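Local coordinates for fatty acid-binding protein homolog (Ascaris suum, PDB 6I8X) that binds fatty acids inside a beta-barrel and may sequester potentially toxic fatty acids or help maintain the lipid layer of the eggshell, at residues 19-25 with 141-147; 104-110 with 120-126; 46-52 with 63-69. All blocks are in the same frame, centred on the assembly; numbering follows the deposited sequence.

Interaction 1 of 3, residues 19-25 with 141-147. With VCA (vaccenic acid), chain C.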
loop_
_atom_site.group_PDB
_atom_site.type_symbol
_atom_site.label_atom_id
_atom_site.label_comp_id
_atom_site.label_asym_id
_atom_site.label_seq_id
_atom_site.Cartn_x
_atom_site.Cartn_y
_atom_site.Cartn_z
ATOM N N LEU A 19 7.527 -1.824 9.198
ATOM C CA LEU A 19 7.114 -0.564 9.841
ATOM C C LEU A 19 7.939 -0.310 11.125
ATOM O O LEU A 19 7.937 -1.126 12.059
ATOM C CB LEU A 19 5.605 -0.578 10.149
ATOM C CG LEU A 19 5.073 0.633 10.965
ATOM C CD1 LEU A 19 5.097 1.950 10.126
ATOM C CD2 LEU A 19 3.704 0.346 11.500
ATOM N N GLU A 20 8.626 0.848 11.148
ATOM C CA GLU A 20 9.517 1.284 12.218
ATOM C C GLU A 20 8.983 2.500 12.991
ATOM O O GLU A 20 9.123 2.559 14.200
ATOM C CB GLU A 20 10.888 1.618 11.606
ATOM C CG GLU A 20 12.016 0.793 12.206
ATOM C CD GLU A 20 13.438 1.245 11.937
ATOM O OE1 GLU A 20 13.669 2.461 11.735
ATOM O OE2 GLU A 20 14.335 0.373 11.996
ATOM N N ARG A 21 8.427 3.488 12.286
ATOM C CA ARG A 21 7.922 4.744 12.843
ATOM C C ARG A 21 7.046 5.462 11.833
ATOM O O ARG A 21 7.059 5.137 10.666
ATOM C CB ARG A 21 9.090 5.677 13.294
ATOM C CG ARG A 21 10.008 6.154 12.179
ATOM C CD ARG A 21 11.006 7.180 12.680
ATOM N NE ARG A 21 11.820 7.738 11.592
ATOM C CZ ARG A 21 11.569 8.886 10.962
ATOM N NH1 ARG A 21 10.514 9.621 11.300
ATOM N NH2 ARG A 21 12.369 9.305 9.991
ATOM N N ASP A 22 6.316 6.455 12.285
ATOM C CA ASP A 22 5.445 7.272 11.465
ATOM C C ASP A 22 5.379 8.671 12.052
ATOM O O ASP A 22 5.958 8.924 13.105
ATOM C CB ASP A 22 4.051 6.627 11.348
ATOM C CG ASP A 22 3.389 6.238 12.658
ATOM O OD1 ASP A 22 3.710 6.848 13.696
ATOM O OD2 ASP A 22 2.499 5.388 12.632
ATOM N N GLU A 23 4.702 9.582 11.357
ATOM C CA GLU A 23 4.552 10.983 11.753
ATOM C C GLU A 23 3.119 11.348 11.497
ATOM O O GLU A 23 2.631 11.097 10.391
ATOM C CB GLU A 23 5.417 11.881 10.847
ATOM C CG GLU A 23 6.902 11.933 11.170
ATOM C CD GLU A 23 7.800 12.488 10.067
ATOM O OE1 GLU A 23 9.031 12.275 10.157
ATOM O OE2 GLU A 23 7.280 13.104 9.105
ATOM N N ASN A 24 2.435 11.939 12.504
ATOM C CA ASN A 24 1.057 12.428 12.391
ATOM C C ASN A 24 0.016 11.355 11.996
ATOM O O ASN A 24 -1.025 11.695 11.419
ATOM C CB ASN A 24 1.009 13.639 11.405
ATOM C CG ASN A 24 -0.099 14.630 11.724
ATOM O OD1 ASN A 24 -0.438 14.876 12.895
ATOM N ND2 ASN A 24 -0.742 15.151 10.693
ATOM N N PHE A 25 0.275 10.068 12.300
ATOM C CA PHE A 25 -0.693 9.014 11.929
ATOM C C PHE A 25 -2.016 9.132 12.697
ATOM O O PHE A 25 -3.067 8.888 12.119
ATOM C CB PHE A 25 -0.089 7.592 12.026
ATOM C CG PHE A 25 -0.879 6.487 11.349
ATOM C CD1 PHE A 25 -1.436 6.676 10.082
ATOM C CD2 PHE A 25 -1.002 5.229 11.941
ATOM C CE1 PHE A 25 -2.152 5.649 9.453
ATOM C CE2 PHE A 25 -1.707 4.199 11.305
ATOM C CZ PHE A 25 -2.265 4.411 10.063
ATOM N N SER A 141 -2.068 15.211 6.520
ATOM C CA SER A 141 -1.029 14.339 5.941
ATOM C C SER A 141 -0.280 13.517 6.986
ATOM O O SER A 141 -0.125 13.950 8.125
ATOM C CB SER A 141 -0.022 15.157 5.131
ATOM O OG SER A 141 -0.618 15.627 3.937
ATOM N N THR A 142 0.217 12.342 6.565
ATOM C CA THR A 142 0.977 11.396 7.386
ATOM C C THR A 142 2.019 10.647 6.532
ATOM O O THR A 142 1.797 10.442 5.343
ATOM C CB THR A 142 0.035 10.445 8.172
ATOM O OG1 THR A 142 0.828 9.655 9.056
ATOM C CG2 THR A 142 -0.793 9.509 7.261
ATOM N N SER A 143 3.155 10.282 7.143
ATOM C CA SER A 143 4.240 9.504 6.530
ATOM C C SER A 143 4.534 8.338 7.467
ATOM O O SER A 143 4.610 8.543 8.670
ATOM C CB SER A 143 5.499 10.353 6.362
ATOM O OG SER A 143 5.291 11.240 5.285
ATOM N N ARG A 144 4.656 7.127 6.923
ATOM C CA ARG A 144 4.930 5.891 7.678
ATOM C C ARG A 144 6.209 5.359 7.066
ATOM O O ARG A 144 6.307 5.267 5.836
ATOM C CB ARG A 144 3.772 4.867 7.498
ATOM C CG ARG A 144 2.376 5.367 7.904
ATOM C CD ARG A 144 1.970 4.863 9.283
ATOM N NE ARG A 144 1.358 3.549 9.206
ATOM C CZ ARG A 144 1.184 2.723 10.228
ATOM N NH1 ARG A 144 1.571 3.073 11.451
ATOM N NH2 ARG A 144 0.598 1.554 10.045
ATOM N N TYR A 145 7.197 5.042 7.922
ATOM C CA TYR A 145 8.552 4.613 7.567
ATOM C C TYR A 145 8.755 3.111 7.770
ATOM O O TYR A 145 8.658 2.628 8.888
ATOM C CB TYR A 145 9.608 5.475 8.326
ATOM C CG TYR A 145 9.458 6.956 8.024
ATOM C CD1 TYR A 145 8.531 7.738 8.710
ATOM C CD2 TYR A 145 10.177 7.554 6.996
ATOM C CE1 TYR A 145 8.335 9.078 8.389
ATOM C CE2 TYR A 145 10.006 8.901 6.681
ATOM C CZ TYR A 145 9.082 9.657 7.378
ATOM O OH TYR A 145 8.910 10.987 7.079
ATOM N N TYR A 146 9.052 2.390 6.671
ATOM C CA TYR A 146 9.276 0.928 6.610
ATOM C C TYR A 146 10.710 0.662 6.215
ATOM O O TYR A 146 11.164 1.056 5.131
ATOM C CB TYR A 146 8.347 0.267 5.566
ATOM C CG TYR A 146 6.874 0.389 5.861
ATOM C CD1 TYR A 146 6.185 1.573 5.595
ATOM C CD2 TYR A 146 6.147 -0.700 6.336
ATOM C CE1 TYR A 146 4.823 1.692 5.867
ATOM C CE2 TYR A 146 4.776 -0.606 6.572
ATOM C CZ TYR A 146 4.125 0.603 6.361
ATOM O OH TYR A 146 2.783 0.724 6.605
ATOM N N LYS A 147 11.428 0.042 7.121
ATOM C CA LYS A 147 12.838 -0.275 6.986
ATOM C C LYS A 147 12.981 -1.500 6.106
ATOM O O LYS A 147 12.350 -2.518 6.375
ATOM C CB LYS A 147 13.446 -0.493 8.393
ATOM C CG LYS A 147 14.933 -0.805 8.444
ATOM C CD LYS A 147 15.793 0.441 8.549
ATOM C CE LYS A 147 17.230 0.144 8.914
ATOM N NZ LYS A 147 18.011 -0.301 7.739
HETATM O O2 VCA C . -1.193 -0.204 4.940
HETATM C C1 VCA C . -0.865 -0.127 6.210
HETATM O O1 VCA C . 0.273 -0.216 6.602
HETATM C C2 VCA C . -2.026 0.091 7.138
HETATM C C3 VCA C . -1.945 -0.649 8.470
HETATM C C4 VCA C . -3.282 -0.694 9.191
HETATM C C5 VCA C . -3.247 -1.286 10.585
HETATM C C6 VCA C . -3.449 -2.787 10.621
HETATM C C7 VCA C . -3.212 -3.376 11.997
HETATM C C8 VCA C . -4.351 -3.278 13.000
HETATM C C9 VCA C . -5.400 -4.363 12.866
HETATM C C10 VCA C . -6.594 -4.156 13.805
HETATM C C11 VCA C . -7.882 -4.704 13.269
HETATM C C12 VCA C . -8.570 -4.214 12.252
HETATM C C13 VCA C . -8.194 -3.018 11.424
HETATM C C14 VCA C . -9.306 -2.545 10.488
HETATM C C15 VCA C . -8.999 -1.243 9.765
HETATM C C16 VCA C . -7.748 -1.254 8.894
HETATM C C17 VCA C . -7.531 0.040 8.132
HETATM C C18 VCA C . -6.513 -0.080 7.030
#
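Arg144 reaches Asp22 and Phe25 through a chain bent twice, at chi2 (-100°) and chi3 (-86°). The bends lay its guanidinium flat between two residues of 19-25. The Phe25 ring makes a cation-pi stack on one face, with Arg144 CZ 3.9 Å from the ring centroid. The methyls of Leu19 meet the opposite face, CD2 lying 3.5 Å from Arg144 NH1. At the edge, Arg144 NH1 donates to Asp22 OD2 at 2.8 Å, a salt bridge made in the guanidinium plane and on the anti side of the carboxylate. Both faces and one edge of the group are thus held.

The other side of the sheet carries a second cation-pi pair. Arg21 runs extended from CG, and its guanidinium lies over the face of the Tyr145 ring, CZ 4.0 Å from the centroid. Arg21 NH1 also bonds Glu23 OE1.

The strands are antiparallel and contain a classic beta bulge. Glu20 and Arg21 both face Tyr145: Glu20 N bonds Tyr145 O, and Tyr145 N bonds Arg21 O at 2.7 Å. At the end of strand 15-23, Thr142 OG1 donates to Glu23 O at 2.7 Å, and just beyond it Asn24 ND2 donates to Ser141 O at 2.9 Å. These bonds tie the residues just before helix 25-31 to strand 140-148.

Arg144 and Tyr146 both line the vaccenic acid pocket. Tyr146 OH lies 2.7 Å from the fatty acid O1. Arg144 NH2 comes nearest the ligand at carbon C3. The salt bridge to Asp22 probably balances its positive charge beside the bound chain.

Interaction 2 of 3, residues 104-110 with 120-126. With EDO (1,2-ethanediol), chain H.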
loop_
_atom_site.group_PDB
_atom_site.type_symbol
_atom_site.label_atom_id
_atom_site.label_comp_id
_atom_site.label_asym_id
_atom_site.label_seq_id
_atom_site.Cartn_x
_atom_site.Cartn_y
_atom_site.Cartn_z
ATOM N N ASN A 104 10.232 6.954 -9.260
ATOM C CA ASN A 104 10.464 7.092 -7.820
ATOM C C ASN A 104 9.145 7.058 -7.003
ATOM O O ASN A 104 9.193 7.119 -5.781
ATOM C CB ASN A 104 11.236 8.407 -7.522
ATOM C CG ASN A 104 12.291 8.807 -8.525
ATOM O OD1 ASN A 104 13.230 8.056 -8.836
ATOM N ND2 ASN A 104 12.159 10.016 -9.051
ATOM N N THR A 105 7.987 6.960 -7.677
ATOM C CA THR A 105 6.662 7.034 -7.054
ATOM C C THR A 105 5.692 5.907 -7.416
ATOM O O THR A 105 5.115 5.889 -8.503
ATOM C CB THR A 105 6.006 8.405 -7.360
ATOM O OG1 THR A 105 6.958 9.444 -7.174
ATOM C CG2 THR A 105 4.771 8.674 -6.511
ATOM N N LEU A 106 5.414 5.055 -6.439
ATOM C CA LEU A 106 4.423 4.000 -6.583
ATOM C C LEU A 106 3.129 4.456 -5.884
ATOM O O LEU A 106 3.171 4.944 -4.757
ATOM C CB LEU A 106 4.965 2.692 -5.988
ATOM C CG LEU A 106 4.003 1.516 -5.763
ATOM C CD1 LEU A 106 3.614 0.868 -7.077
ATOM C CD2 LEU A 106 4.679 0.456 -4.884
ATOM N N THR A 107 1.995 4.359 -6.583
ATOM C CA THR A 107 0.697 4.700 -6.004
ATOM C C THR A 107 -0.133 3.419 -5.828
ATOM O O THR A 107 0.138 2.404 -6.481
ATOM C CB THR A 107 -0.025 5.800 -6.786
ATOM O OG1 THR A 107 -0.490 5.282 -8.029
ATOM C CG2 THR A 107 0.829 7.054 -6.974
ATOM N N GLU A 108 -1.098 3.457 -4.907
ATOM C CA GLU A 108 -1.990 2.355 -4.589
ATOM C C GLU A 108 -3.323 3.013 -4.267
ATOM O O GLU A 108 -3.461 3.715 -3.256
ATOM C CB GLU A 108 -1.446 1.550 -3.392
ATOM C CG GLU A 108 -2.311 0.381 -2.948
ATOM C CD GLU A 108 -1.843 -0.341 -1.687
ATOM O OE1 GLU A 108 -0.695 -0.111 -1.246
ATOM O OE2 GLU A 108 -2.617 -1.163 -1.150
ATOM N N THR A 109 -4.289 2.811 -5.148
ATOM C CA THR A 109 -5.600 3.406 -5.030
ATOM C C THR A 109 -6.616 2.345 -4.639
ATOM O O THR A 109 -6.657 1.267 -5.231
ATOM C CB THR A 109 -5.931 4.145 -6.341
ATOM O OG1 THR A 109 -4.821 4.994 -6.665
ATOM C CG2 THR A 109 -7.233 4.981 -6.253
ATOM N N HIS A 110 -7.423 2.662 -3.621
ATOM C CA HIS A 110 -8.501 1.817 -3.117
ATOM C C HIS A 110 -9.819 2.514 -3.326
ATOM O O HIS A 110 -9.950 3.713 -3.059
ATOM C CB HIS A 110 -8.333 1.507 -1.622
ATOM C CG HIS A 110 -7.160 0.636 -1.301
ATOM N ND1 HIS A 110 -7.312 -0.537 -0.576
ATOM C CD2 HIS A 110 -5.848 0.805 -1.579
ATOM C CE1 HIS A 110 -6.100 -1.051 -0.458
ATOM N NE2 HIS A 110 -5.189 -0.289 -1.054
ATOM N N GLU A 120 -9.375 6.521 -2.198
ATOM C CA GLU A 120 -8.157 6.983 -1.554
ATOM C C GLU A 120 -6.887 6.409 -2.189
ATOM O O GLU A 120 -6.792 5.197 -2.398
ATOM C CB GLU A 120 -8.193 6.712 -0.041
ATOM C CG GLU A 120 -6.900 7.134 0.634
ATOM C CD GLU A 120 -6.919 7.335 2.127
ATOM O OE1 GLU A 120 -7.513 6.493 2.833
ATOM O OE2 GLU A 120 -6.257 8.288 2.597
ATOM N N THR A 121 -5.898 7.291 -2.441
ATOM C CA THR A 121 -4.591 6.942 -2.986
ATOM C C THR A 121 -3.469 7.043 -1.933
ATOM O O THR A 121 -3.357 8.064 -1.234
ATOM C CB THR A 121 -4.299 7.780 -4.245
ATOM O OG1 THR A 121 -5.375 7.607 -5.172
ATOM C CG2 THR A 121 -2.972 7.393 -4.927
ATOM N N TYR A 122 -2.628 5.991 -1.851
ATOM C CA TYR A 122 -1.426 5.945 -0.993
ATOM C C TYR A 122 -0.204 6.026 -1.902
ATOM O O TYR A 122 -0.186 5.422 -2.968
ATOM C CB TYR A 122 -1.347 4.669 -0.141
ATOM C CG TYR A 122 -2.619 4.357 0.606
ATOM C CD1 TYR A 122 -3.114 5.228 1.571
ATOM C CD2 TYR A 122 -3.359 3.218 0.313
ATOM C CE1 TYR A 122 -4.290 4.944 2.267
ATOM C CE2 TYR A 122 -4.560 2.943 0.974
ATOM C CZ TYR A 122 -5.014 3.803 1.961
ATOM O OH TYR A 122 -6.175 3.518 2.641
ATOM N N GLU A 123 0.817 6.754 -1.471
ATOM C CA GLU A 123 2.037 6.973 -2.231
ATOM C C GLU A 123 3.241 6.347 -1.521
ATOM O O GLU A 123 3.387 6.507 -0.314
ATOM C CB GLU A 123 2.204 8.481 -2.398
ATOM C CG GLU A 123 3.464 8.949 -3.097
ATOM C CD GLU A 123 3.661 10.456 -3.063
ATOM O OE1 GLU A 123 2.651 11.198 -3.102
ATOM O OE2 GLU A 123 4.833 10.893 -2.994
ATOM N N TYR A 124 4.098 5.627 -2.273
ATOM C CA TYR A 124 5.300 5.022 -1.731
ATOM C C TYR A 124 6.514 5.583 -2.403
ATOM O O TYR A 124 6.553 5.715 -3.629
ATOM C CB TYR A 124 5.326 3.505 -1.869
ATOM C CG TYR A 124 4.206 2.763 -1.192
ATOM C CD1 TYR A 124 4.371 2.234 0.086
ATOM C CD2 TYR A 124 3.033 2.451 -1.883
ATOM C CE1 TYR A 124 3.396 1.429 0.667
ATOM C CE2 TYR A 124 2.041 1.662 -1.301
ATOM C CZ TYR A 124 2.226 1.155 -0.024
ATOM O OH TYR A 124 1.273 0.351 0.552
ATOM N N ARG A 125 7.541 5.890 -1.589
ATOM C CA ARG A 125 8.795 6.428 -2.079
ATOM C C ARG A 125 9.920 5.788 -1.332
ATOM O O ARG A 125 9.767 5.440 -0.174
ATOM C CB ARG A 125 8.841 7.955 -1.898
ATOM C CG ARG A 125 7.860 8.732 -2.783
ATOM C CD ARG A 125 8.035 10.236 -2.661
ATOM N NE ARG A 125 9.289 10.687 -3.264
ATOM C CZ ARG A 125 9.426 11.050 -4.534
ATOM N NH1 ARG A 125 8.379 11.045 -5.350
ATOM N NH2 ARG A 125 10.609 11.433 -4.995
ATOM N N ARG A 126 11.039 5.590 -1.999
ATOM C CA ARG A 126 12.223 5.061 -1.342
ATOM C C ARG A 126 13.075 6.214 -0.905
ATOM O O ARG A 126 13.243 7.166 -1.656
ATOM C CB ARG A 126 13.028 4.112 -2.241
ATOM C CG ARG A 126 12.520 2.687 -2.212
ATOM C CD ARG A 126 12.686 1.963 -0.875
ATOM N NE ARG A 126 14.076 1.854 -0.402
ATOM C CZ ARG A 126 14.912 0.858 -0.694
ATOM N NH1 ARG A 126 14.540 -0.114 -1.513
ATOM N NH2 ARG A 126 16.132 0.838 -0.183
HETATM C C1 EDO H . -1.440 11.487 -0.666
HETATM O O1 EDO H . -1.086 10.498 -1.621
HETATM C C2 EDO H . -0.171 12.032 0.050
HETATM O O2 EDO H . 0.798 12.386 -0.919
HETATM O O HOH W 1 11.661 6.778 -4.649
#
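Glu108 and Tyr124 are joined by a hydrogen bond inside the barrel. Tyr124 OH donates to Glu108 OE1 at 2.7 Å, and the carboxylate is nearly coplanar with the ring. Glu108 is extended, with CG opposite the backbone N (chi1 179°), which carries its carboxylate out to the tyrosine hydroxyl. Its other oxygen, OE2, accepts from His110 NE2 at 2.7 Å in the imidazole plane. Each carboxylate oxygen thus has one donor within the hairpin; His110 NE2 comes to OE2 from above the carboxylate plane. His110 ND1 bonds His94, and Tyr124 OH also meets Lys49, so the polar chain runs on beyond the hairpin.

On the other face, Thr109 OG1 and Thr121 OG1 share a hydrogen bond of 3.1 Å.

Among aromatic contacts, Tyr122 turns its edge toward the face of His110. The ring planes stand at 66°, and Tyr122 CE2 lies 3.6 Å from His110 CD2.

Apolar contacts are few. Leu106 and Tyr124 lie side by side, CD2 to CD2 at 4.0 Å. Thr105 CG2 touches Glu123 CG at 3.7 Å.

Backbone bonds join the pairs Leu106-Tyr124, Glu108-Tyr122 and His110-Glu120 in both directions. At the open end, a water accepts from Arg126 N and donates to Asn104 O at 2.7 Å.

This is an antiparallel beta hairpin of strands 105-112 and 119-127. It belongs to the fatty acid-binding protein barrel, where polar side chains line part of the interior beside the lipid.

Interaction 3 of 3, residues 46-52 with 63-69. With VCA (vaccenic acid), chain C; EDO (1,2-ethanediol), chain G.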
loop_
_atom_site.group_PDB
_atom_site.type_symbol
_atom_site.label_atom_id
_atom_site.label_comp_id
_atom_site.label_asym_id
_atom_site.label_seq_id
_atom_site.Cartn_x
_atom_site.Cartn_y
_atom_site.Cartn_z
ATOM N N GLY A 46 2.020 -3.928 14.377
ATOM C CA GLY A 46 3.189 -4.272 13.573
ATOM C C GLY A 46 2.752 -4.509 12.143
ATOM O O GLY A 46 1.699 -5.120 11.908
ATOM N N VAL A 47 3.511 -3.960 11.180
ATOM C CA VAL A 47 3.229 -4.098 9.742
ATOM C C VAL A 47 4.521 -4.467 8.985
ATOM O O VAL A 47 5.590 -3.883 9.196
ATOM C CB VAL A 47 2.526 -2.843 9.105
ATOM C CG1 VAL A 47 2.238 -3.040 7.616
ATOM C CG2 VAL A 47 1.242 -2.452 9.850
ATOM N N THR A 48 4.404 -5.469 8.133
ATOM C CA THR A 48 5.452 -5.917 7.246
ATOM C C THR A 48 4.850 -5.929 5.840
ATOM O O THR A 48 3.840 -6.599 5.602
ATOM C CB THR A 48 6.000 -7.301 7.647
ATOM O OG1 THR A 48 6.706 -7.181 8.880
ATOM C CG2 THR A 48 6.947 -7.840 6.592
ATOM N N LYS A 49 5.472 -5.191 4.928
ATOM C CA LYS A 49 5.035 -5.124 3.538
ATOM C C LYS A 49 5.980 -5.927 2.682
ATOM O O LYS A 49 7.173 -5.917 2.911
ATOM C CB LYS A 49 4.948 -3.664 3.049
ATOM C CG LYS A 49 3.728 -2.939 3.602
ATOM C CD LYS A 49 3.610 -1.524 3.044
ATOM C CE LYS A 49 2.494 -0.758 3.700
ATOM N NZ LYS A 49 1.180 -1.082 3.141
ATOM N N LYS A 50 5.443 -6.674 1.734
ATOM C CA LYS A 50 6.256 -7.494 0.834
ATOM C C LYS A 50 5.814 -7.239 -0.561
ATOM O O LYS A 50 4.626 -7.261 -0.831
ATOM C CB LYS A 50 6.166 -8.994 1.156
ATOM C CG LYS A 50 6.773 -9.383 2.478
ATOM C CD LYS A 50 6.753 -10.921 2.667
ATOM C CE LYS A 50 7.480 -11.335 3.911
ATOM N NZ LYS A 50 7.233 -12.765 4.252
ATOM N N PHE A 51 6.761 -6.932 -1.429
ATOM C CA PHE A 51 6.548 -6.721 -2.862
ATOM C C PHE A 51 7.509 -7.657 -3.576
ATOM O O PHE A 51 8.701 -7.684 -3.260
ATOM C CB PHE A 51 6.873 -5.271 -3.260
ATOM C CG PHE A 51 5.896 -4.223 -2.784
ATOM C CD1 PHE A 51 6.048 -3.623 -1.533
ATOM C CD2 PHE A 51 4.859 -3.788 -3.607
ATOM C CE1 PHE A 51 5.166 -2.616 -1.105
ATOM C CE2 PHE A 51 3.971 -2.787 -3.175
ATOM C CZ PHE A 51 4.146 -2.189 -1.939
ATOM N N ARG A 52 6.993 -8.462 -4.499
ATOM C CA ARG A 52 7.834 -9.352 -5.288
ATOM C C ARG A 52 7.302 -9.506 -6.715
ATOM O O ARG A 52 6.136 -9.191 -6.968
ATOM C CB ARG A 52 7.981 -10.722 -4.597
ATOM C CG ARG A 52 6.699 -11.549 -4.535
ATOM C CD ARG A 52 6.987 -12.949 -4.055
ATOM N NE ARG A 52 5.767 -13.754 -3.965
ATOM C CZ ARG A 52 5.014 -13.867 -2.872
ATOM N NH1 ARG A 52 5.336 -13.211 -1.759
ATOM N NH2 ARG A 52 3.923 -14.625 -2.888
ATOM N N ASP A 63 3.254 -9.565 -6.847
ATOM C CA ASP A 63 2.545 -9.966 -5.642
ATOM C C ASP A 63 2.886 -8.969 -4.551
ATOM O O ASP A 63 4.020 -8.485 -4.473
ATOM C CB ASP A 63 2.948 -11.377 -5.166
ATOM C CG ASP A 63 2.741 -12.481 -6.164
ATOM O OD1 ASP A 63 1.820 -12.356 -7.016
ATOM O OD2 ASP A 63 3.490 -13.478 -6.100
ATOM N N MET A 64 1.922 -8.657 -3.723
ATOM C CA MET A 64 2.168 -7.811 -2.567
ATOM C C MET A 64 1.363 -8.340 -1.383
ATOM O O MET A 64 0.238 -8.819 -1.525
ATOM C CB MET A 64 2.017 -6.286 -2.829
ATOM C CG MET A 64 0.698 -5.672 -2.403
ATOM S SD MET A 64 0.539 -5.145 -0.657
ATOM C CE MET A 64 1.197 -3.545 -0.721
ATOM N N GLU A 65 1.973 -8.273 -0.223
ATOM C CA GLU A 65 1.370 -8.712 1.027
ATOM C C GLU A 65 1.474 -7.612 2.043
ATOM O O GLU A 65 2.490 -6.930 2.121
ATOM C CB GLU A 65 2.110 -9.960 1.571
ATOM C CG GLU A 65 2.045 -11.167 0.648
ATOM C CD GLU A 65 2.670 -12.437 1.181
ATOM O OE1 GLU A 65 3.917 -12.495 1.290
ATOM O OE2 GLU A 65 1.912 -13.397 1.442
ATOM N N ASN A 66 0.445 -7.479 2.853
ATOM C CA ASN A 66 0.421 -6.623 4.024
ATOM C C ASN A 66 0.234 -7.599 5.160
ATOM O O ASN A 66 -0.832 -8.198 5.266
ATOM C CB ASN A 66 -0.761 -5.669 4.011
ATOM C CG ASN A 66 -0.471 -4.362 3.372
ATOM O OD1 ASN A 66 0.477 -3.685 3.724
ATOM N ND2 ASN A 66 -1.325 -3.959 2.459
ATOM N N LEU A 67 1.286 -7.820 5.950
ATOM C CA LEU A 67 1.273 -8.720 7.102
ATOM C C LEU A 67 1.225 -7.876 8.361
ATOM O O LEU A 67 2.125 -7.078 8.597
ATOM C CB LEU A 67 2.510 -9.666 7.097
ATOM C CG LEU A 67 2.778 -10.452 5.793
ATOM C CD1 LEU A 67 4.025 -11.316 5.922
ATOM C CD2 LEU A 67 1.545 -11.320 5.367
ATOM N N THR A 68 0.126 -7.964 9.116
ATOM C CA THR A 68 -0.019 -7.170 10.352
ATOM C C THR A 68 -0.255 -8.100 11.530
ATOM O O THR A 68 -0.348 -9.306 11.332
ATOM C CB THR A 68 -1.056 -6.006 10.231
ATOM O OG1 THR A 68 -2.350 -6.473 10.582
ATOM C CG2 THR A 68 -1.087 -5.335 8.819
ATOM N N THR A 69 -0.316 -7.545 12.741
ATOM C CA THR A 69 -0.583 -8.245 14.013
ATOM C C THR A 69 -1.850 -9.088 13.900
ATOM O O THR A 69 -1.868 -10.230 14.375
ATOM C CB THR A 69 -0.686 -7.212 15.142
ATOM O OG1 THR A 69 0.543 -6.482 15.225
ATOM C CG2 THR A 69 -1.037 -7.831 16.483
HETATM O O2 VCA C . -1.193 -0.204 4.940
HETATM C C1 VCA C . -0.865 -0.127 6.210
HETATM O O1 VCA C . 0.273 -0.216 6.602
HETATM C C2 VCA C . -2.026 0.091 7.138
HETATM C C3 VCA C . -1.945 -0.649 8.470
HETATM C C4 VCA C . -3.282 -0.694 9.191
HETATM C C5 VCA C . -3.247 -1.286 10.585
HETATM C C6 VCA C . -3.449 -2.787 10.621
HETATM C C7 VCA C . -3.212 -3.376 11.997
HETATM C C8 VCA C . -4.351 -3.278 13.000
HETATM C C9 VCA C . -5.400 -4.363 12.866
HETATM C C10 VCA C . -6.594 -4.156 13.805
HETATM C C11 VCA C . -7.882 -4.704 13.269
HETATM C C12 VCA C . -8.570 -4.214 12.252
HETATM C C13 VCA C . -8.194 -3.018 11.424
HETATM C C14 VCA C . -9.306 -2.545 10.488
HETATM C C15 VCA C . -8.999 -1.243 9.765
HETATM C C16 VCA C . -7.748 -1.254 8.894
HETATM C C17 VCA C . -7.531 0.040 8.132
HETATM C C18 VCA C . -6.513 -0.080 7.030
HETATM C C1 EDO G . 7.307 -10.660 9.549
HETATM O O1 EDO G . 6.132 -10.184 10.192
HETATM C C2 EDO G . 8.610 -10.234 10.264
HETATM O O2 EDO G . 9.300 -9.211 9.532
#
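Asp63 meets Arg52 at one end of a beta hairpin in the fatty acid-binding protein barrel, formed by strands 47-53 and 62-68. Arg52 NE and Asp63 OD2 form a salt bridge at 3.1 Å, with the guanidinium and carboxylate planes steeply inclined. Asp63 is held from outside too, since OD2 accepts from Ala55 N and OD1 from Asp77 N. Arg52 also touches a bound tris(hydroxyethyl)aminomethane.

Met64 turns to the inner face and lies alongside Phe51. Its CE is 3.5 Å from Phe51 CZ. Its sulfur stands above the ring face at a distance, a Met-aromatic contact.

Glu65 points outward again. Its OE1 takes a weak bond from Arg52 NH1 at 3.4 Å, in the guanidinium plane, which completes a salt-bridge network of three residues. The aliphatic part of Lys50 crosses the same oxygen, and OE2 bonds His74.

Asn66 faces inward beside Lys49, and a lone pair of its OD1 accepts from Lys49 NZ at 2.8 Å. Leu67 lies on the outer side, where its CD1 packs against the end of the Lys50 chain. Its backbone bonds Thr48 in both directions.

Thr68 runs beside Val47, CG2 to CG2 at 3.8 Å. Both touch the vaccenic acid: Thr68 OG1 lies 3.5 Å from C7 of the lipid and is bonded to Lys71 O. At the open end of the hairpin, Thr69 OG1 accepts from Gly46 N.

The inward Lys49 links hairpin and ligand. Its chain bends at chi4 (-81°), and the NZ that holds Asn66 also donates to vaccenic acid O2 at 3.1 Å.

Overall arrangement
All three contacts belong to one antiparallel sheet that closes into the lipid-binding barrel. Their centres lie about 14 to 15 Å apart. Interaction 1 pairs the first strand, 15-23, with the last, 140-148, and so closes a loop that contains the other two. Inside it, hairpin 46-52 with 63-69 comes before hairpin 104-110 with 120-126. Interactions 1 and 3 are neighbours through strands 15-23 and 47-53. Interactions 2 and 3 meet across the barrel interior, where Tyr124 reaches Lys49. Interactions 1 and 2 do not touch, their nearest atoms being about 5 Å apart. Interactions 1 and 3 thus bring residues far apart in sequence to the same fatty acid, and interaction 2 stands behind them through Tyr124.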